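Sec-alkylsulfatase (Pseudomonas sp., PDB 4AXH) hydrolyses (R)-secondary alkyl sulfates to (S)-alcohols with inversion of configuration, as a zinc-dependent homodimer of the metallo-beta-lactamase superfamily. Local coordinates at residues N385-G390 with R425-R430. Numbering follows the deposited sequence.
Sequences NLMNKG and RAVYQR
Met-387, in the last turn of the long helix 362-388, reaches across to Val-427 and Tyr-428 on helix 420-431, making a Met-aromatic contact with the tyrosine. The backbones stand apart, with 7.3 Å between the CA atoms of Met-387 and Tyr-428, and the thioether chain spans the gap. Its CG lies anti to its own carbonyl carbon (chi1 -81°) and the next torsion is extended, which carries the sulfur toward helix 420-431; a bend at chi3 (-121°) then sets the terminal methyl against the backbone there. CG and SD both lie against Tyr-428, while CE of Met-387 goes on to the carbonyl O of Val-427, at 3.5 Å. CG of Met-387 packs 3.7 Å from CD2 of Tyr-428. The SD atom of Met-387 sits 5.0 Å from the centroid of the Tyr-428 ring. It stands oblique to the ring, 47° off the normal. The same SD of Met-387 lies 3.9 Å from CA of Tyr-428. With its CG anti to the backbone N, the Tyr-428 side chain crosses the methionine chain at a slant, and Leu-393 of helix 393-400 touches it as well. No hydrogen bond joins the two segments: the buried contact rests on van der Waals and sulfur-aromatic packing. Beyond Met-387 the helix terminates in a Schellman motif, where Gly-390 takes a positive phi and its N bonds to O of Met-387 at 2.8 Å. On the subunit interface, Lys-389 NZ donates in the carbonyl plane to a lone pair of Asn-385 OD1 and forms a salt bridge with Asp-650 of the second subunit. Val-427 connects the packing to the active site, its side chain lying about 4 Å from that of the sulfate-binding Leu-319, while its CG1 meets CE of Met-387 at 3.7 Å.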
loop_
_atom_site.group_PDB
_atom_site.type_symbol
_atom_site.label_atom_id
_atom_site.label_comp_id
_atom_site.label_asym_id
_atom_site.label_seq_id
_atom_site.Cartn_x
_atom_site.Cartn_y
_atom_site.Cartn_z
ATOM N N ASN A 385 -3.297 -2.599 16.475
ATOM C CA ASN A 385 -4.064 -2.815 17.703
ATOM C C ASN A 385 -5.484 -2.258 17.518
ATOM O O ASN A 385 -6.448 -3.012 17.612
ATOM C CB ASN A 385 -3.358 -2.174 18.912
ATOM C CG ASN A 385 -4.060 -2.404 20.228
ATOM O OD1 ASN A 385 -4.902 -1.606 20.661
ATOM N ND2 ASN A 385 -3.735 -3.504 20.891
ATOM N N LEU A 386 -5.600 -0.959 17.206
ATOM C CA LEU A 386 -6.874 -0.273 17.023
ATOM C C LEU A 386 -7.698 -0.803 15.831
ATOM O O LEU A 386 -8.926 -0.812 15.924
ATOM C CB LEU A 386 -6.684 1.241 16.971
ATOM C CG LEU A 386 -6.183 1.917 18.251
ATOM C CD1 LEU A 386 -5.930 3.419 18.009
ATOM C CD2 LEU A 386 -7.202 1.798 19.405
ATOM N N MET A 387 -7.036 -1.292 14.749
ATOM C CA MET A 387 -7.690 -1.896 13.582
ATOM C C MET A 387 -8.448 -3.166 14.059
ATOM O O MET A 387 -9.638 -3.327 13.776
ATOM C CB MET A 387 -6.645 -2.284 12.507
ATOM C CG MET A 387 -6.167 -1.136 11.624
ATOM S SD MET A 387 -5.025 -1.733 10.314
ATOM C CE MET A 387 -3.599 -0.791 10.684
ATOM N N ASN A 388 -7.760 -4.022 14.845
ATOM C CA ASN A 388 -8.279 -5.272 15.420
ATOM C C ASN A 388 -9.398 -5.065 16.438
ATOM O O ASN A 388 -10.146 -6.006 16.731
ATOM C CB ASN A 388 -7.148 -6.092 15.989
ATOM C CG ASN A 388 -6.322 -6.767 14.935
ATOM O OD1 ASN A 388 -6.807 -7.629 14.206
ATOM N ND2 ASN A 388 -5.038 -6.447 14.877
ATOM N N LYS A 389 -9.535 -3.826 16.944
ATOM C CA LYS A 389 -10.595 -3.411 17.871
ATOM C C LYS A 389 -11.781 -2.847 17.070
ATOM O O LYS A 389 -12.813 -2.486 17.644
ATOM C CB LYS A 389 -10.070 -2.362 18.874
ATOM C CG LYS A 389 -9.272 -2.951 20.036
ATOM C CD LYS A 389 -8.784 -1.863 20.978
ATOM C CE LYS A 389 -7.858 -2.398 22.036
ATOM N NZ LYS A 389 -6.986 -1.339 22.592
ATOM N N GLY A 390 -11.603 -2.750 15.750
ATOM C CA GLY A 390 -12.629 -2.278 14.837
ATOM C C GLY A 390 -12.613 -0.826 14.466
ATOM O O GLY A 390 -13.580 -0.338 13.869
ATOM N N ARG A 425 -3.194 6.631 9.419
ATOM C CA ARG A 425 -4.106 6.383 8.300
ATOM C C ARG A 425 -3.382 5.513 7.274
ATOM O O ARG A 425 -3.952 4.527 6.838
ATOM C CB ARG A 425 -4.650 7.721 7.717
ATOM C CG ARG A 425 -5.626 8.418 8.694
ATOM C CD ARG A 425 -6.410 9.605 8.165
ATOM N NE ARG A 425 -5.702 10.858 8.364
ATOM C CZ ARG A 425 -6.159 11.901 9.044
ATOM N NH1 ARG A 425 -7.378 11.885 9.560
ATOM N NH2 ARG A 425 -5.415 12.979 9.184
ATOM N N ALA A 426 -2.084 5.798 7.007
ATOM C CA ALA A 426 -1.214 5.051 6.095
ATOM C C ALA A 426 -1.071 3.579 6.467
ATOM O O ALA A 426 -1.095 2.728 5.565
ATOM C CB ALA A 426 0.176 5.719 5.978
ATOM N N VAL A 427 -0.875 3.277 7.783
ATOM C CA VAL A 427 -0.731 1.879 8.304
ATOM C C VAL A 427 -2.071 1.120 8.017
ATOM O O VAL A 427 -2.030 -0.033 7.600
ATOM C CB VAL A 427 -0.255 1.770 9.800
ATOM C CG1 VAL A 427 -0.070 0.313 10.245
ATOM C CG2 VAL A 427 1.047 2.538 10.027
ATOM N N TYR A 428 -3.227 1.811 8.174
ATOM C CA TYR A 428 -4.549 1.294 7.854
ATOM C C TYR A 428 -4.609 0.983 6.360
ATOM O O TYR A 428 -4.986 -0.131 6.029
ATOM C CB TYR A 428 -5.650 2.277 8.251
ATOM C CG TYR A 428 -7.048 1.714 8.131
ATOM C CD1 TYR A 428 -7.724 1.714 6.906
ATOM C CD2 TYR A 428 -7.710 1.194 9.240
ATOM C CE1 TYR A 428 -9.022 1.210 6.797
ATOM C CE2 TYR A 428 -9.005 0.683 9.139
ATOM C CZ TYR A 428 -9.658 0.701 7.920
ATOM O OH TYR A 428 -10.933 0.198 7.849
ATOM N N GLN A 429 -4.222 1.938 5.475
ATOM C CA GLN A 429 -4.152 1.764 4.012
ATOM C C GLN A 429 -3.253 0.560 3.649
ATOM O O GLN A 429 -3.678 -0.319 2.887
ATOM C CB GLN A 429 -3.619 3.055 3.326
ATOM C CG GLN A 429 -3.201 2.868 1.847
ATOM C CD GLN A 429 -2.405 4.022 1.262
ATOM O OE1 GLN A 429 -2.752 5.200 1.431
ATOM N NE2 GLN A 429 -1.362 3.705 0.498
ATOM N N ARG A 430 -2.016 0.531 4.198
ATOM C CA ARG A 430 -1.065 -0.552 3.945
ATOM C C ARG A 430 -1.607 -1.965 4.283
ATOM O O ARG A 430 -1.459 -2.860 3.467
ATOM C CB ARG A 430 0.340 -0.248 4.525
ATOM C CG ARG A 430 1.057 -1.426 5.177
ATOM C CD ARG A 430 2.526 -1.588 4.827
ATOM N NE ARG A 430 2.993 -2.829 5.447
ATOM C CZ ARG A 430 3.871 -3.675 4.922
ATOM N NH1 ARG A 430 4.421 -3.425 3.742
ATOM N NH2 ARG A 430 4.193 -4.793 5.566
#